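Local coordinates for protein Amuc_1102 (Akkermansia muciniphila, PDB 7DSZ) that adopts an immunoglobulin-like fold related to archaeal type IV pilus proteins and probably has a pilus-related role, at residues G131-Y143 against Y151-T163. Residues are numbered along the deposited sequence; the frame is centred on the assembly and turned at random.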
loop_
_atom_site.group_PDB
_atom_site.type_symbol
_atom_site.label_atom_id
_atom_site.label_comp_id
_atom_site.label_asym_id
_atom_site.label_seq_id
_atom_site.Cartn_x
_atom_site.Cartn_y
_atom_site.Cartn_z
ATOM N N GLY C 131 29.191 -1.430 12.730
ATOM C CA GLY C 131 30.139 -0.578 12.045
ATOM C C GLY C 131 29.492 0.647 11.419
ATOM O O GLY C 131 28.302 0.936 11.590
ATOM N N LYS C 132 30.325 1.395 10.695
ATOM C CA LYS C 132 29.853 2.506 9.870
ATOM C C LYS C 132 29.518 1.967 8.484
ATOM O O LYS C 132 30.237 2.172 7.501
ATOM C CB LYS C 132 30.896 3.616 9.801
ATOM C CG LYS C 132 31.023 4.418 11.079
ATOM C CD LYS C 132 29.719 5.113 11.434
ATOM C CE LYS C 132 29.558 5.192 12.940
ATOM N NZ LYS C 132 30.860 5.480 13.606
ATOM N N TRP C 133 28.399 1.246 8.423
ATOM C CA TRP C 133 28.046 0.595 7.173
ATOM C C TRP C 133 27.468 1.557 6.148
ATOM O O TRP C 133 27.415 1.217 4.965
ATOM C CB TRP C 133 27.079 -0.561 7.434
ATOM C CG TRP C 133 25.809 -0.222 8.178
ATOM C CD1 TRP C 133 25.621 -0.221 9.536
ATOM C CD2 TRP C 133 24.535 0.092 7.596
ATOM N NE1 TRP C 133 24.309 0.092 9.832
ATOM C CE2 TRP C 133 23.624 0.289 8.658
ATOM C CE3 TRP C 133 24.078 0.226 6.280
ATOM C CZ2 TRP C 133 22.277 0.617 8.442
ATOM C CZ3 TRP C 133 22.750 0.552 6.066
ATOM C CH2 TRP C 133 21.866 0.760 7.143
ATOM N N VAL C 134 27.054 2.751 6.558
ATOM C CA VAL C 134 26.618 3.780 5.619
ATOM C C VAL C 134 27.849 4.578 5.200
ATOM O O VAL C 134 28.408 5.332 5.999
ATOM C CB VAL C 134 25.555 4.693 6.240
ATOM C CG1 VAL C 134 25.090 5.715 5.209
ATOM C CG2 VAL C 134 24.383 3.874 6.776
ATOM N N LYS C 135 28.255 4.443 3.940
ATOM C CA LYS C 135 29.479 5.085 3.471
ATOM C C LYS C 135 29.246 6.521 3.019
ATOM O O LYS C 135 30.010 7.418 3.388
ATOM C CB LYS C 135 30.095 4.261 2.336
ATOM C CG LYS C 135 30.559 2.883 2.794
ATOM C CD LYS C 135 31.292 2.972 4.132
ATOM C CE LYS C 135 31.791 1.602 4.568
ATOM N NZ LYS C 135 32.389 1.620 5.929
ATOM N N TYR C 136 28.205 6.753 2.224
ATOM C CA TYR C 136 27.846 8.092 1.776
ATOM C C TYR C 136 26.346 8.309 1.919
ATOM O O TYR C 136 25.559 7.362 1.819
ATOM C CB TYR C 136 28.217 8.309 0.329
ATOM C CG TYR C 136 29.681 8.073 0.036
ATOM C CD1 TYR C 136 30.645 8.916 0.550
ATOM C CD2 TYR C 136 30.090 7.003 -0.748
ATOM C CE1 TYR C 136 31.987 8.719 0.288
ATOM C CE2 TYR C 136 31.439 6.794 -1.022
ATOM C CZ TYR C 136 32.376 7.660 -0.497
ATOM O OH TYR C 136 33.712 7.474 -0.748
ATOM N N GLN C 137 25.964 9.571 2.137
ATOM C CA GLN C 137 24.565 9.979 2.224
ATOM C C GLN C 137 24.359 11.276 1.453
ATOM O O GLN C 137 25.242 12.136 1.405
ATOM C CB GLN C 137 24.100 10.227 3.672
ATOM C CG GLN C 137 24.301 9.058 4.591
ATOM C CD GLN C 137 23.719 9.279 5.975
ATOM O OE1 GLN C 137 23.225 8.343 6.603
ATOM N NE2 GLN C 137 23.806 10.513 6.473
ATOM N N GLY C 138 23.173 11.429 0.875
ATOM C CA GLY C 138 22.809 12.688 0.255
ATOM C C GLY C 138 21.306 12.839 0.203
ATOM O O GLY C 138 20.571 11.851 0.090
ATOM N N VAL C 139 20.845 14.086 0.295
ATOM C CA VAL C 139 19.432 14.415 0.155
ATOM C C VAL C 139 19.309 15.640 -0.736
ATOM O O VAL C 139 19.943 16.663 -0.469
ATOM C CB VAL C 139 18.763 14.689 1.516
ATOM C CG1 VAL C 139 17.300 15.086 1.316
ATOM C CG2 VAL C 139 18.881 13.457 2.428
ATOM N N VAL C 140 18.495 15.541 -1.778
ATOM C CA VAL C 140 18.201 16.655 -2.677
ATOM C C VAL C 140 16.710 16.943 -2.611
ATOM O O VAL C 140 15.895 16.030 -2.764
ATOM C CB VAL C 140 18.630 16.345 -4.123
ATOM C CG1 VAL C 140 18.217 17.496 -5.065
ATOM C CG2 VAL C 140 20.141 16.097 -4.187
ATOM N N VAL C 141 16.349 18.208 -2.387
ATOM C CA VAL C 141 14.948 18.614 -2.285
ATOM C C VAL C 141 14.590 19.444 -3.506
ATOM O O VAL C 141 15.293 20.410 -3.832
ATOM C CB VAL C 141 14.677 19.425 -1.003
ATOM C CG1 VAL C 141 13.178 19.751 -0.904
ATOM C CG2 VAL C 141 15.151 18.657 0.227
ATOM N N GLU C 142 13.490 19.090 -4.165
ATOM C CA GLU C 142 12.997 19.840 -5.310
ATOM C C GLU C 142 11.624 20.430 -5.014
ATOM O O GLU C 142 10.793 19.810 -4.331
ATOM C CB GLU C 142 12.924 18.961 -6.567
ATOM C CG GLU C 142 14.282 18.466 -7.032
ATOM C CD GLU C 142 14.209 17.594 -8.280
ATOM O OE1 GLU C 142 13.098 17.372 -8.796
ATOM O OE2 GLU C 142 15.272 17.124 -8.740
ATOM N N TYR C 143 11.397 21.639 -5.520
ATOM C CA TYR C 143 10.082 22.260 -5.521
ATOM C C TYR C 143 9.736 22.616 -6.958
ATOM O O TYR C 143 10.506 23.312 -7.629
ATOM C CB TYR C 143 10.033 23.512 -4.633
ATOM C CG TYR C 143 8.693 24.198 -4.749
ATOM C CD1 TYR C 143 7.559 23.628 -4.186
ATOM C CD2 TYR C 143 8.546 25.381 -5.466
ATOM C CE1 TYR C 143 6.326 24.223 -4.304
ATOM C CE2 TYR C 143 7.302 25.989 -5.593
ATOM C CZ TYR C 143 6.197 25.400 -5.008
ATOM O OH TYR C 143 4.944 25.970 -5.115
ATOM N N TYR C 151 21.684 18.293 0.913
ATOM C CA TYR C 151 22.507 17.849 2.027
ATOM C C TYR C 151 23.449 16.767 1.511
ATOM O O TYR C 151 23.053 15.945 0.684
ATOM C CB TYR C 151 21.671 17.284 3.188
ATOM C CG TYR C 151 22.449 16.237 3.950
ATOM C CD1 TYR C 151 23.338 16.595 4.954
ATOM C CD2 TYR C 151 22.330 14.879 3.627
ATOM C CE1 TYR C 151 24.097 15.624 5.622
ATOM C CE2 TYR C 151 23.071 13.915 4.280
ATOM C CZ TYR C 151 23.956 14.283 5.266
ATOM O OH TYR C 151 24.675 13.297 5.906
ATOM N N SER C 152 24.694 16.762 1.992
ATOM C CA SER C 152 25.596 15.669 1.643
ATOM C C SER C 152 26.509 15.368 2.817
ATOM O O SER C 152 26.943 16.282 3.516
ATOM C CB SER C 152 26.450 15.991 0.411
ATOM O OG SER C 152 27.379 14.937 0.173
ATOM N N SER C 153 26.808 14.077 3.020
ATOM C CA SER C 153 27.786 13.679 4.024
ATOM C C SER C 153 29.212 14.037 3.616
ATOM O O SER C 153 30.108 14.003 4.462
ATOM C CB SER C 153 27.707 12.169 4.298
ATOM O OG SER C 153 28.080 11.423 3.148
ATOM N N GLU C 154 29.443 14.356 2.349
ATOM C CA GLU C 154 30.777 14.658 1.850
ATOM C C GLU C 154 30.886 16.139 1.515
ATOM O O GLU C 154 29.887 16.825 1.263
ATOM C CB GLU C 154 31.109 13.822 0.608
ATOM C CG GLU C 154 30.801 12.329 0.744
ATOM C CD GLU C 154 31.434 11.694 1.968
ATOM O OE1 GLU C 154 32.671 11.779 2.109
ATOM O OE2 GLU C 154 30.687 11.091 2.785
ATOM N N ARG C 155 32.128 16.617 1.503
ATOM C CA ARG C 155 32.472 17.984 1.137
ATOM C C ARG C 155 33.335 17.988 -0.120
ATOM O O ARG C 155 33.806 16.948 -0.591
ATOM C CB ARG C 155 33.212 18.700 2.277
ATOM C CG ARG C 155 32.326 19.162 3.416
ATOM C CD ARG C 155 31.158 19.982 2.884
ATOM N NE ARG C 155 30.452 20.732 3.926
ATOM C CZ ARG C 155 29.550 20.209 4.754
ATOM N NH1 ARG C 155 29.239 18.916 4.683
ATOM N NH2 ARG C 155 28.958 20.981 5.661
ATOM N N GLY C 156 33.543 19.189 -0.655
ATOM C CA GLY C 156 34.501 19.356 -1.732
ATOM C C GLY C 156 34.008 18.755 -3.031
ATOM O O GLY C 156 32.821 18.830 -3.373
ATOM N N LYS C 157 34.942 18.153 -3.775
ATOM C CA LYS C 157 34.612 17.544 -5.059
ATOM C C LYS C 157 33.717 16.323 -4.897
ATOM O O LYS C 157 32.993 15.967 -5.834
ATOM C CB LYS C 157 35.893 17.154 -5.806
ATOM C CG LYS C 157 36.857 18.311 -6.056
ATOM C CD LYS C 157 38.072 17.861 -6.865
ATOM C CE LYS C 157 39.160 18.929 -6.887
ATOM N NZ LYS C 157 39.723 19.170 -5.528
ATOM N N MET C 158 33.747 15.682 -3.735
ATOM C CA MET C 158 32.916 14.523 -3.458
ATOM C C MET C 158 31.531 14.894 -2.941
ATOM O O MET C 158 30.763 13.994 -2.566
ATOM C CB MET C 158 33.627 13.617 -2.456
ATOM C CG MET C 158 34.763 12.841 -3.073
ATOM S SD MET C 158 34.105 11.539 -4.130
ATOM C CE MET C 158 33.471 10.408 -2.893
ATOM N N GLU C 159 31.191 16.188 -2.921
ATOM C CA GLU C 159 29.933 16.614 -2.316
ATOM C C GLU C 159 28.742 15.967 -3.005
ATOM O O GLU C 159 27.886 15.370 -2.349
ATOM C CB GLU C 159 29.792 18.133 -2.350
ATOM C CG GLU C 159 28.544 18.609 -1.606
ATOM C CD GLU C 159 27.983 19.908 -2.149
ATOM O OE1 GLU C 159 28.668 20.560 -2.967
ATOM O OE2 GLU C 159 26.850 20.272 -1.763
ATOM N N LYS C 160 28.658 16.086 -4.325
ATOM C CA LYS C 160 27.556 15.483 -5.071
ATOM C C LYS C 160 27.977 14.112 -5.605
ATOM O O LYS C 160 27.939 13.824 -6.801
ATOM C CB LYS C 160 27.101 16.409 -6.191
ATOM C CG LYS C 160 26.497 17.722 -5.717
ATOM C CD LYS C 160 25.951 18.508 -6.900
ATOM C CE LYS C 160 25.511 19.912 -6.496
ATOM N NZ LYS C 160 25.117 20.728 -7.688
ATOM N N TRP C 161 28.359 13.251 -4.658
ATOM C CA TRP C 161 28.894 11.936 -4.989
ATOM C C TRP C 161 27.910 11.082 -5.777
ATOM O O TRP C 161 28.343 10.168 -6.486
ATOM C CB TRP C 161 29.318 11.209 -3.707
ATOM C CG TRP C 161 28.168 10.988 -2.735
ATOM C CD1 TRP C 161 27.816 11.778 -1.676
ATOM C CD2 TRP C 161 27.233 9.906 -2.758
ATOM N NE1 TRP C 161 26.713 11.247 -1.037
ATOM C CE2 TRP C 161 26.336 10.098 -1.685
ATOM C CE3 TRP C 161 27.060 8.791 -3.588
ATOM C CZ2 TRP C 161 25.276 9.210 -1.421
ATOM C CZ3 TRP C 161 26.014 7.910 -3.322
ATOM C CH2 TRP C 161 25.139 8.127 -2.246
ATOM N N TRP C 162 26.601 11.362 -5.686
ATOM C CA TRP C 162 25.612 10.585 -6.433
ATOM C C TRP C 162 25.590 10.919 -7.919
ATOM O O TRP C 162 24.858 10.270 -8.673
ATOM C CB TRP C 162 24.208 10.801 -5.844
ATOM C CG TRP C 162 23.814 12.257 -5.740
ATOM C CD1 TRP C 162 23.143 13.001 -6.669
ATOM C CD2 TRP C 162 24.067 13.129 -4.633
ATOM N NE1 TRP C 162 22.974 14.293 -6.207
ATOM C CE2 TRP C 162 23.528 14.391 -4.959
ATOM C CE3 TRP C 162 24.709 12.965 -3.401
ATOM C CZ2 TRP C 162 23.606 15.484 -4.095
ATOM C CZ3 TRP C 162 24.776 14.044 -2.532
ATOM C CH2 TRP C 162 24.230 15.292 -2.890
ATOM N N THR C 163 26.348 11.921 -8.355
ATOM C CA THR C 163 26.443 12.276 -9.764
ATOM C C THR C 163 27.708 11.719 -10.402
ATOM O O THR C 163 27.911 11.888 -11.606
ATOM C CB THR C 163 26.410 13.803 -9.932
ATOM O OG1 THR C 163 27.590 14.366 -9.349
ATOM C CG2 THR C 163 25.181 14.404 -9.243
#
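The far end of the antiparallel beta hairpin formed by strands 134-143 and 146-152 joins Val139 to Tyr151 as a hydrogen-bonded pair and Gly138 to Ser152 as a non-hydrogen-bonded one. Val139 and Tyr151 exchange two backbone bonds, Tyr151 N to Val139 O (2.8 Å) and Val139 N to Tyr151 O. Just past the last bridge, where the second strand has ended, Gln137 O takes Ser153 N on one face of its carbonyl plane and, from the opposite face, Trp161 NE1, 3.0 Å from Gln137 O. That indole N-H points almost straight at the oxygen (171°), which lies in the ring plane, although the donor stands above the carbonyl plane. Ser153 OG, placed between its own N and C (chi1 65°), accepts from Gln137 N and donates to Glu154 OE2 on the anti side of the carboxylate, so one hydroxyl links the strand's N-H to the carboxylate. Ser152 OG takes Glu154 N in an ST turn while donating to Glu159 O. The Tyr136 ring receives the Glu154 carboxylate at its edge, the two planes nearly perpendicular, with Met158 CE lying 3.6 Å from Tyr136 OH. Tyr136 CB sits over the centre of the Trp161 indole (CB to CE2 3.3 Å), a CH-pi contact, while Trp162 CE3 covers the indole's other face. Trp162 also meets Gly138 CA through CZ3 (3.7 Å) and Val140 CG2 through CZ2, and stacks on Tyr79. On the sheet's other face, Gln137, extended beyond CG (chi2 -175°), gives NE2 to Tyr151 OH at 3.0 Å, the hydroxyl lying in the amide plane; NE2 also bonds Leu26 O. Tyr151 CD2 touches Val139 CG2 (3.9 Å), the side chains crossing at a slant, and the ring reaches Leu26 and Ile56 of the three-stranded sheet. Trp161 and Trp162 thus pack on the face of strand 134-143 carrying Tyr136, Gly138 and Val140, while Tyr151 faces the other sheet, as in a two-sheet immunoglobulin-like sandwich.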